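Local coordinates for protein DMATS type aromatic prenyltransferase (Micromonospora olivasterospora, PDB 6ZRY) that probably transfers a dimethylallyl group onto the indole ring of tryptophan, as a bacterial aromatic prenyltransferase of the DMATS type, at residues T74-E80 and W132-R138; L10-A15 and P28-L32; L172-A178 and F264-R270. One frame throughout, in Å; residues are numbered along the deposited sequence. Where two conformers were deposited one is given.

Contact 1 (T74-E80 and W132-R138)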
loop_
_atom_site.group_PDB
_atom_site.type_symbol
_atom_site.label_atom_id
_atom_site.label_comp_id
_atom_site.label_asym_id
_atom_site.label_seq_id
_atom_site.Cartn_x
_atom_site.Cartn_y
_atom_site.Cartn_z
ATOM N N THR A 74 -11.919 -1.871 -7.461
ATOM C CA THR A 74 -10.556 -2.007 -7.977
ATOM C C THR A 74 -9.802 -3.016 -7.096
ATOM O O THR A 74 -9.756 -2.827 -5.897
ATOM C CB THR A 74 -9.858 -0.656 -8.046
ATOM O OG1 THR A 74 -10.599 0.213 -8.908
ATOM C CG2 THR A 74 -8.441 -0.768 -8.554
ATOM N N LEU A 75 -9.195 -4.019 -7.704
ATOM C CA LEU A 75 -8.377 -5.029 -6.983
ATOM C C LEU A 75 -6.910 -4.651 -7.180
ATOM O O LEU A 75 -6.529 -4.291 -8.304
ATOM C CB LEU A 75 -8.768 -6.391 -7.564
ATOM C CG LEU A 75 -8.007 -7.637 -7.146
ATOM C CD1 LEU A 75 -8.002 -7.827 -5.638
ATOM C CD2 LEU A 75 -8.639 -8.845 -7.831
ATOM N N ARG A 76 -6.115 -4.701 -6.122
ATOM C CA ARG A 76 -4.671 -4.403 -6.221
ATOM C C ARG A 76 -3.868 -5.457 -5.459
ATOM O O ARG A 76 -4.398 -6.061 -4.492
ATOM C CB ARG A 76 -4.377 -2.991 -5.719
ATOM C CG ARG A 76 -5.273 -1.926 -6.333
ATOM C CD ARG A 76 -6.514 -1.641 -5.481
ATOM N NE ARG A 76 -6.105 -1.418 -4.102
ATOM C CZ ARG A 76 -5.398 -0.348 -3.676
ATOM N NH1 ARG A 76 -5.080 0.625 -4.515
ATOM N NH2 ARG A 76 -5.037 -0.250 -2.406
ATOM N N ILE A 77 -2.639 -5.659 -5.906
ATOM C CA ILE A 77 -1.620 -6.464 -5.210
ATOM C C ILE A 77 -0.446 -5.541 -4.964
ATOM O O ILE A 77 0.054 -4.976 -5.960
ATOM C CB ILE A 77 -1.170 -7.674 -6.042
ATOM C CG1 ILE A 77 -2.309 -8.658 -6.282
ATOM C CG2 ILE A 77 0.004 -8.324 -5.351
ATOM C CD1 ILE A 77 -2.045 -9.652 -7.380
ATOM N N LEU A 78 0.011 -5.455 -3.722
ATOM C CA LEU A 78 1.295 -4.829 -3.363
ATOM C C LEU A 78 2.290 -5.945 -3.103
ATOM O O LEU A 78 1.950 -6.870 -2.372
ATOM C CB LEU A 78 1.104 -3.956 -2.122
ATOM C CG LEU A 78 2.355 -3.234 -1.607
ATOM C CD1 LEU A 78 2.753 -2.107 -2.544
ATOM C CD2 LEU A 78 2.116 -2.685 -0.231
ATOM N N GLY A 79 3.497 -5.868 -3.634
ATOM C CA GLY A 79 4.505 -6.846 -3.213
ATOM C C GLY A 79 5.845 -6.633 -3.841
ATOM O O GLY A 79 6.104 -5.530 -4.377
ATOM N N GLU A 80 6.703 -7.648 -3.723
ATOM C CA GLU A 80 8.083 -7.566 -4.190
ATOM C C GLU A 80 8.513 -8.943 -4.691
ATOM O O GLU A 80 7.945 -9.953 -4.263
ATOM C CB GLU A 80 9.020 -7.011 -3.103
ATOM C CG GLU A 80 9.123 -7.866 -1.861
ATOM C CD GLU A 80 10.051 -7.308 -0.795
ATOM O OE1 GLU A 80 10.931 -6.479 -1.128
ATOM O OE2 GLU A 80 9.889 -7.695 0.372
ATOM N N TRP A 132 9.050 -1.532 -4.096
ATOM C CA TRP A 132 7.906 -2.447 -4.169
ATOM C C TRP A 132 7.095 -2.108 -5.414
ATOM O O TRP A 132 7.294 -1.050 -6.001
ATOM C CB TRP A 132 7.044 -2.381 -2.905
ATOM C CG TRP A 132 7.642 -3.025 -1.687
ATOM C CD1 TRP A 132 8.796 -3.741 -1.592
ATOM C CD2 TRP A 132 7.122 -2.939 -0.360
ATOM N NE1 TRP A 132 8.994 -4.151 -0.299
ATOM C CE2 TRP A 132 8.006 -3.644 0.483
ATOM C CE3 TRP A 132 6.000 -2.328 0.201
ATOM C CZ2 TRP A 132 7.788 -3.778 1.850
ATOM C CZ3 TRP A 132 5.787 -2.446 1.556
ATOM C CH2 TRP A 132 6.678 -3.157 2.375
ATOM N N CYS A 133 6.200 -2.994 -5.760
ATOM C CA CYS A 133 5.348 -2.994 -6.953
ATOM C C CYS A 133 3.893 -2.981 -6.467
ATOM O O CYS A 133 3.633 -3.720 -5.503
ATOM C CB CYS A 133 5.625 -4.307 -7.713
ATOM S SG CYS A 133 4.569 -4.532 -9.114
ATOM N N SER A 134 3.007 -2.194 -7.086
ATOM C CA SER A 134 1.529 -2.332 -6.964
ATOM C C SER A 134 0.953 -2.658 -8.350
ATOM O O SER A 134 1.249 -1.943 -9.278
ATOM C CB SER A 134 0.896 -1.093 -6.347
ATOM O OG SER A 134 -0.477 -1.275 -6.172
ATOM N N LEU A 135 0.200 -3.738 -8.446
ATOM C CA LEU A 135 -0.525 -4.188 -9.661
ATOM C C LEU A 135 -1.976 -3.793 -9.467
ATOM O O LEU A 135 -2.507 -4.095 -8.386
ATOM C CB LEU A 135 -0.399 -5.702 -9.819
ATOM C CG LEU A 135 1.014 -6.282 -9.884
ATOM C CD1 LEU A 135 0.983 -7.790 -9.807
ATOM C CD2 LEU A 135 1.718 -5.851 -11.134
ATOM N N VAL A 136 -2.568 -3.082 -10.425
ATOM C CA VAL A 136 -3.921 -2.503 -10.260
ATOM C C VAL A 136 -4.841 -3.080 -11.326
ATOM O O VAL A 136 -4.551 -2.876 -12.501
ATOM C CB VAL A 136 -3.878 -0.979 -10.320
ATOM C CG1 VAL A 136 -5.256 -0.376 -10.121
ATOM C CG2 VAL A 136 -2.864 -0.408 -9.329
ATOM N N PHE A 137 -5.916 -3.739 -10.909
ATOM C CA PHE A 137 -6.855 -4.494 -11.787
ATOM C C PHE A 137 -8.279 -3.941 -11.659
ATOM O O PHE A 137 -8.758 -3.705 -10.557
ATOM C CB PHE A 137 -6.883 -5.977 -11.411
ATOM C CG PHE A 137 -5.539 -6.621 -11.216
ATOM C CD1 PHE A 137 -4.548 -6.500 -12.169
ATOM C CD2 PHE A 137 -5.273 -7.382 -10.084
ATOM C CE1 PHE A 137 -3.319 -7.120 -11.996
ATOM C CE2 PHE A 137 -4.053 -8.013 -9.924
ATOM C CZ PHE A 137 -3.076 -7.870 -10.870
ATOM N N ARG A 138 -8.962 -3.793 -12.778
ATOM C CA ARG A 138 -10.391 -3.379 -12.804
ATOM C C ARG A 138 -11.083 -4.104 -13.934
ATOM O O ARG A 138 -10.368 -4.575 -14.851
ATOM C CB ARG A 138 -10.556 -1.878 -13.029
ATOM C CG ARG A 138 -9.483 -1.034 -12.368
ATOM C CD ARG A 138 -9.548 0.407 -12.806
ATOM N NE ARG A 138 -8.462 1.186 -12.233
ATOM C CZ ARG A 138 -8.194 2.456 -12.539
ATOM N NH1 ARG A 138 -8.934 3.109 -13.431
ATOM N NH2 ARG A 138 -7.180 3.069 -11.948
HETATM O O HOH W 1 10.484 -5.935 2.316
#
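Ile77 lays its CD1 against the edge of the Phe137 ring, 3.6 Å from CE2, and meets Leu135 less closely, CD1 to CD1 at 4.3 Å. Leu75 extends this apolar patch, its CG 4.0 Å from Phe137 CD2, and Leu14 and Leu35 from the two N-terminal helices cover the same face. Beneath the side chains the strands run antiparallel, and three hydrogen-bonded pairs fix the register: Leu75 with Phe137, Ile77 with Leu135 and Gly79 with Cys133. Each closes a ring of two N-H...O bonds. The shortest, Phe137 N to Leu75 O, is 2.7 Å. The non-hydrogen-bonded pairs between them, Arg76 with Val136 and Leu78 with Ser134, turn their side chains to the other face. There Arg76 NE is hydrogen-bonded to Ser64 OG, and Leu78 CD2 lies 3.9 Å from Trp132 CE3. Both Leu78 and Trp132 touch the bound tryptophan. At this end a water gives a 2.7 Å hydrogen bond to Glu80 OE2, which is also hydrogen-bonded to Ser52 OG. One face for helices, the other for substrate: this is the division expected of the antiparallel barrel in the ABBA prenyltransferase fold.

Contact 2 (L10-A15 and P28-L32)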
loop_
_atom_site.group_PDB
_atom_site.type_symbol
_atom_site.label_atom_id
_atom_site.label_comp_id
_atom_site.label_asym_id
_atom_site.label_seq_id
_atom_site.Cartn_x
_atom_site.Cartn_y
_atom_site.Cartn_z
ATOM N N LEU A 10 -1.605 -18.187 -3.146
ATOM C CA LEU A 10 -1.894 -16.782 -3.554
ATOM C C LEU A 10 -2.645 -16.763 -4.874
ATOM O O LEU A 10 -3.504 -15.910 -5.046
ATOM C CB LEU A 10 -0.603 -15.994 -3.702
ATOM C CG LEU A 10 0.307 -15.928 -2.479
ATOM C CD1 LEU A 10 1.351 -14.860 -2.672
ATOM C CD2 LEU A 10 -0.440 -15.685 -1.223
ATOM N N ASP A 11 -2.275 -17.645 -5.796
ATOM C CA ASP A 11 -2.909 -17.695 -7.131
ATOM C C ASP A 11 -4.400 -18.012 -6.945
ATOM O O ASP A 11 -5.180 -17.440 -7.639
ATOM C CB ASP A 11 -2.215 -18.715 -8.043
ATOM C CG ASP A 11 -2.830 -18.816 -9.435
ATOM O OD1 ASP A 11 -2.867 -17.778 -10.155
ATOM O OD2 ASP A 11 -3.296 -19.938 -9.780
ATOM N N GLY A 12 -4.756 -18.906 -6.017
ATOM C CA GLY A 12 -6.172 -19.240 -5.723
ATOM C C GLY A 12 -6.920 -18.054 -5.151
ATOM O O GLY A 12 -8.022 -17.794 -5.563
ATOM N N GLN A 13 -6.311 -17.353 -4.201
ATOM C CA GLN A 13 -6.868 -16.115 -3.616
ATOM C C GLN A 13 -7.138 -15.103 -4.737
ATOM O O GLN A 13 -8.251 -14.565 -4.785
ATOM C CB GLN A 13 -5.920 -15.590 -2.547
ATOM C CG GLN A 13 -5.832 -16.476 -1.326
ATOM C CD GLN A 13 -4.770 -16.054 -0.354
ATOM O OE1 GLN A 13 -3.650 -15.731 -0.740
ATOM N NE2 GLN A 13 -5.101 -16.064 0.929
ATOM N N LEU A 14 -6.160 -14.827 -5.589
ATOM C CA LEU A 14 -6.321 -13.812 -6.660
ATOM C C LEU A 14 -7.444 -14.232 -7.630
ATOM O O LEU A 14 -8.206 -13.375 -8.043
ATOM C CB LEU A 14 -5.012 -13.612 -7.412
ATOM C CG LEU A 14 -5.079 -12.576 -8.531
ATOM C CD1 LEU A 14 -5.564 -11.254 -8.001
ATOM C CD2 LEU A 14 -3.727 -12.411 -9.214
ATOM N N ALA A 15 -7.475 -15.488 -8.034
ATOM C CA ALA A 15 -8.490 -16.019 -8.987
ATOM C C ALA A 15 -9.899 -15.740 -8.428
ATOM O O ALA A 15 -10.742 -15.219 -9.164
ATOM C CB ALA A 15 -8.250 -17.486 -9.230
ATOM N N PRO A 28 -3.924 -10.816 -14.618
ATOM C CA PRO A 28 -3.587 -10.683 -13.200
ATOM C C PRO A 28 -2.832 -11.888 -12.626
ATOM O O PRO A 28 -1.864 -11.695 -11.868
ATOM C CB PRO A 28 -4.956 -10.514 -12.533
ATOM C CG PRO A 28 -5.738 -9.770 -13.604
ATOM C CD PRO A 28 -5.345 -10.508 -14.875
ATOM N N ARG A 29 -3.250 -13.085 -12.975
ATOM C CA ARG A 29 -2.610 -14.316 -12.446
ATOM C C ARG A 29 -1.220 -14.479 -13.059
ATOM O O ARG A 29 -0.315 -14.940 -12.341
ATOM C CB ARG A 29 -3.492 -15.530 -12.683
ATOM C CG ARG A 29 -4.801 -15.475 -11.932
ATOM C CD ARG A 29 -5.689 -16.603 -12.384
ATOM N NE ARG A 29 -5.151 -17.868 -11.922
ATOM C CZ ARG A 29 -5.668 -19.056 -12.206
ATOM N NH1 ARG A 29 -5.117 -20.148 -11.705
ATOM N NH2 ARG A 29 -6.730 -19.146 -12.992
ATOM N N ASN A 30 -1.049 -14.087 -14.318
ATOM C CA ASN A 30 0.277 -14.078 -15.003
ATOM C C ASN A 30 1.190 -13.066 -14.309
ATOM O O ASN A 30 2.380 -13.360 -14.133
ATOM C CB ASN A 30 0.150 -13.781 -16.499
ATOM C CG ASN A 30 -0.366 -14.976 -17.276
ATOM O OD1 ASN A 30 -0.279 -16.116 -16.797
ATOM N ND2 ASN A 30 -0.901 -14.736 -18.469
ATOM N N LEU A 31 0.649 -11.909 -13.918
ATOM C CA LEU A 31 1.469 -10.839 -13.325
ATOM C C LEU A 31 1.842 -11.244 -11.895
ATOM O O LEU A 31 3.004 -11.052 -11.546
ATOM C CB LEU A 31 0.734 -9.507 -13.415
ATOM C CG LEU A 31 0.604 -8.948 -14.828
ATOM C CD1 LEU A 31 -0.293 -7.737 -14.829
ATOM C CD2 LEU A 31 1.956 -8.611 -15.415
ATOM N N LEU A 32 0.923 -11.856 -11.120
ATOM C CA LEU A 32 1.254 -12.318 -9.752
ATOM C C LEU A 32 2.396 -13.344 -9.802
ATOM O O LEU A 32 3.318 -13.243 -8.949
ATOM C CB LEU A 32 0.014 -12.891 -9.067
ATOM C CG LEU A 32 0.245 -13.588 -7.722
ATOM C CD1 LEU A 32 0.772 -12.610 -6.647
ATOM C CD2 LEU A 32 -1.048 -14.248 -7.260
HETATM O O HOH W 2 -0.525 -16.473 -9.995
#
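Two consecutive N-terminal helices form an antiparallel helical hairpin here, part of the helical layer outside the ABBA barrel. Their axes are 10.0 Å apart at closest approach and run at 152° to each other, a separation bridged by side chains. The apolar contacts lie on the side facing the sheet. Leu14 reaches between Pro28 and Leu32: its CD2 is 4.0 Å from Pro28 CB, 3.8 Å from Leu32 CB and only 3.3 Å from Pro28 O. One turn earlier, Leu10 CB meets Leu32 CD2 at 4.0 Å. The same leucines continue onto the barrel, where Leu14 touches Leu75 and Ile77, and Leu32 touches Val61 and Ile77. Charge pairing takes over toward solvent. Asp11 and Arg29 form a two-pronged salt bridge, with Arg29 NE bonded to Asp11 OD1 at 2.9 Å and Arg29 NH1 to Asp11 OD2 at 2.7 Å; the carboxylate thus meets the guanidinium edge almost in its plane. Ala15 covers one face of that group, its CB 4.1 Å from Arg29 NE. Water adds a further link beside the ion pair: one molecule donates to Asp11 OD1 at 2.7 Å and to the backbone Arg29 O at 2.8 Å.

Contact 3 (L172-A178 and F264-R270)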
loop_
_atom_site.group_PDB
_atom_site.type_symbol
_atom_site.label_atom_id
_atom_site.label_comp_id
_atom_site.label_asym_id
_atom_site.label_seq_id
_atom_site.Cartn_x
_atom_site.Cartn_y
_atom_site.Cartn_z
ATOM N N LEU A 172 7.599 19.119 -9.593
ATOM C CA LEU A 172 6.753 19.217 -8.404
ATOM C C LEU A 172 7.590 19.922 -7.330
ATOM O O LEU A 172 8.698 20.451 -7.678
ATOM C CB LEU A 172 6.316 17.797 -7.998
ATOM C CG LEU A 172 5.487 17.052 -9.063
ATOM C CD1 LEU A 172 5.256 15.591 -8.690
ATOM C CD2 LEU A 172 4.156 17.760 -9.298
ATOM N N GLY A 173 7.131 19.959 -6.109
ATOM C CA GLY A 173 7.939 20.490 -5.008
ATOM C C GLY A 173 7.164 21.469 -4.146
ATOM O O GLY A 173 7.415 21.470 -2.947
ATOM N N ALA A 174 6.253 22.261 -4.723
ATOM C CA ALA A 174 5.543 23.343 -3.990
ATOM C C ALA A 174 4.571 22.717 -2.983
ATOM O O ALA A 174 4.570 23.157 -1.800
ATOM C CB ALA A 174 4.843 24.276 -4.933
ATOM N N SER A 175 3.791 21.700 -3.385
ATOM C CA SER A 175 2.857 21.022 -2.436
ATOM C C SER A 175 3.679 20.347 -1.357
ATOM O O SER A 175 3.304 20.409 -0.147
ATOM C CB SER A 175 1.949 20.076 -3.124
ATOM O OG SER A 175 1.132 20.772 -4.045
ATOM N N TYR A 176 4.798 19.756 -1.752
ATOM C CA TYR A 176 5.697 19.079 -0.804
ATOM C C TYR A 176 6.235 20.117 0.181
ATOM O O TYR A 176 6.291 19.834 1.397
ATOM C CB TYR A 176 6.817 18.338 -1.541
ATOM C CG TYR A 176 7.797 17.671 -0.616
ATOM C CD1 TYR A 176 7.398 16.674 0.265
ATOM C CD2 TYR A 176 9.131 18.051 -0.600
ATOM C CE1 TYR A 176 8.298 16.069 1.131
ATOM C CE2 TYR A 176 10.045 17.440 0.243
ATOM C CZ TYR A 176 9.627 16.448 1.116
ATOM O OH TYR A 176 10.548 15.853 1.940
ATOM N N ARG A 177 6.642 21.282 -0.318
ATOM C CA ARG A 177 7.179 22.379 0.541
ATOM C C ARG A 177 6.084 22.771 1.550
ATOM O O ARG A 177 6.403 22.927 2.724
ATOM C CB ARG A 177 7.682 23.569 -0.294
ATOM C CG ARG A 177 9.164 23.491 -0.650
ATOM C CD ARG A 177 9.725 24.720 -1.355
ATOM N NE ARG A 177 9.431 24.678 -2.779
ATOM C CZ ARG A 177 8.464 25.361 -3.405
ATOM N NH1 ARG A 177 7.667 26.193 -2.747
ATOM N NH2 ARG A 177 8.302 25.208 -4.706
ATOM N N ALA A 178 4.828 22.854 1.096
ATOM C CA ALA A 178 3.646 23.125 1.952
ATOM C C ALA A 178 3.555 22.056 3.051
ATOM O O ALA A 178 3.314 22.417 4.215
ATOM C CB ALA A 178 2.386 23.177 1.125
ATOM N N PHE A 264 0.581 14.723 -4.981
ATOM C CA PHE A 264 1.246 15.925 -5.544
ATOM C C PHE A 264 1.051 15.912 -7.047
ATOM O O PHE A 264 1.334 14.870 -7.706
ATOM C CB PHE A 264 2.735 15.957 -5.210
ATOM C CG PHE A 264 3.057 15.879 -3.745
ATOM C CD1 PHE A 264 2.313 16.591 -2.812
ATOM C CD2 PHE A 264 4.110 15.104 -3.286
ATOM C CE1 PHE A 264 2.631 16.546 -1.457
ATOM C CE2 PHE A 264 4.412 15.055 -1.931
ATOM C CZ PHE A 264 3.665 15.766 -1.023
ATOM N N THR A 265 0.595 17.022 -7.583
ATOM C CA THR A 265 0.330 17.172 -9.023
ATOM C C THR A 265 0.956 18.477 -9.536
ATOM O O THR A 265 1.150 19.418 -8.723
ATOM C CB THR A 265 -1.176 17.051 -9.271
ATOM O OG1 THR A 265 -1.301 16.877 -10.678
ATOM C CG2 THR A 265 -1.964 18.240 -8.755
ATOM N N GLU A 266 1.257 18.505 -10.837
ATOM C CA GLU A 266 1.850 19.669 -11.539
ATOM C C GLU A 266 0.962 20.905 -11.403
ATOM O O GLU A 266 -0.268 20.786 -11.558
ATOM C CB GLU A 266 1.980 19.374 -13.018
ATOM C CG GLU A 266 3.167 18.531 -13.362
ATOM C CD GLU A 266 3.435 18.528 -14.855
ATOM O OE1 GLU A 266 3.718 17.467 -15.384
ATOM O OE2 GLU A 266 3.326 19.611 -15.479
ATOM N N GLY A 267 1.580 22.044 -11.125
ATOM C CA GLY A 267 0.922 23.356 -11.144
ATOM C C GLY A 267 0.123 23.656 -9.885
ATOM O O GLY A 267 -0.440 24.755 -9.824
ATOM N N ALA A 268 0.065 22.740 -8.906
ATOM C CA ALA A 268 -0.660 22.941 -7.627
ATOM C C ALA A 268 0.355 23.263 -6.529
ATOM O O ALA A 268 1.509 22.752 -6.628
ATOM C CB ALA A 268 -1.473 21.719 -7.280
ATOM N N ASP A 269 -0.023 24.071 -5.519
ATOM C CA ASP A 269 0.883 24.354 -4.373
ATOM C C ASP A 269 0.359 23.681 -3.105
ATOM O O ASP A 269 1.014 23.802 -2.074
ATOM C CB ASP A 269 1.146 25.852 -4.223
ATOM C CG ASP A 269 0.011 26.660 -3.597
ATOM O OD1 ASP A 269 -1.104 26.086 -3.437
ATOM O OD2 ASP A 269 0.274 27.899 -3.246
ATOM N N ARG A 270 -0.771 22.977 -3.182
ATOM C CA ARG A 270 -1.275 22.125 -2.060
ATOM C C ARG A 270 -1.518 20.724 -2.632
ATOM O O ARG A 270 -1.866 20.583 -3.804
ATOM C CB ARG A 270 -2.549 22.713 -1.409
ATOM C CG ARG A 270 -2.389 24.106 -0.764
ATOM C CD ARG A 270 -1.594 24.110 0.552
ATOM N NE ARG A 270 -1.443 25.467 1.116
ATOM C CZ ARG A 270 -0.479 26.352 0.769
ATOM N NH1 ARG A 270 0.435 26.033 -0.124
ATOM N NH2 ARG A 270 -0.445 27.565 1.329
HETATM O O HOH W 3 4.304 21.735 -7.303
HETATM O O HOH W 4 2.698 20.052 -6.111
#
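The end of a barrel strand and the type II beta turn that follows it, Thr265 to Ala268, pack here against the first turn of helix 174-182, in the outer helical layer of the ABBA fold. Phe264, still in the strand, points toward the helix: Tyr176 N lies over one face of its ring, 3.9 Å from CE1, while Ser175 CB is 3.5 Å from CD1. Tyr176 CD1 also touches Phe264 CE2 at 4.0 Å, and Leu167 and Leu212 extend this apolar cluster. At Thr265 and Glu266 the chain passes under Leu172, whose CD2 sits 3.3 Å from Thr265 C and 3.4 Å from Glu266 N. Gly267 takes positive phi at the third position of the turn. Ala268 O then receives two water hydrogen bonds, one from a water that also accepts from Ala174 N beside the N-cap Gly173. Asp269, seen to bind calcium in a structure of this protein, has no ion bound in this model; its O takes a CA-H...O contact from Ser175 CA at 3.4 Å. Arg270 folds back, its NH1 donating to Asp269 O at 3.0 Å and lying 3.7 Å from Ala178 CB.

The three contacts illustrate how chemistry varies with the elements joined and their place in the fold. Contact 1 is deeply buried and pairs two barrel strands by backbone hydrogen bonds. Contact 2 covers that same region from outside: Phe137 CZ meets Pro28 CB at 3.6 Å, and Ile77 CD1 meets Leu14 CD2 at 3.7 Å, so one hydrophobic core serves both. Partly buried, contact 2 exchanges backbone bonds for leucine packing with a salt bridge on its more exposed side. Contact 3, about 37 Å from contact 2 between centres, is partly buried, with exposed residues at its turn; it joins the sheet of contact 1 to another helix through van der Waals contacts and bridging waters.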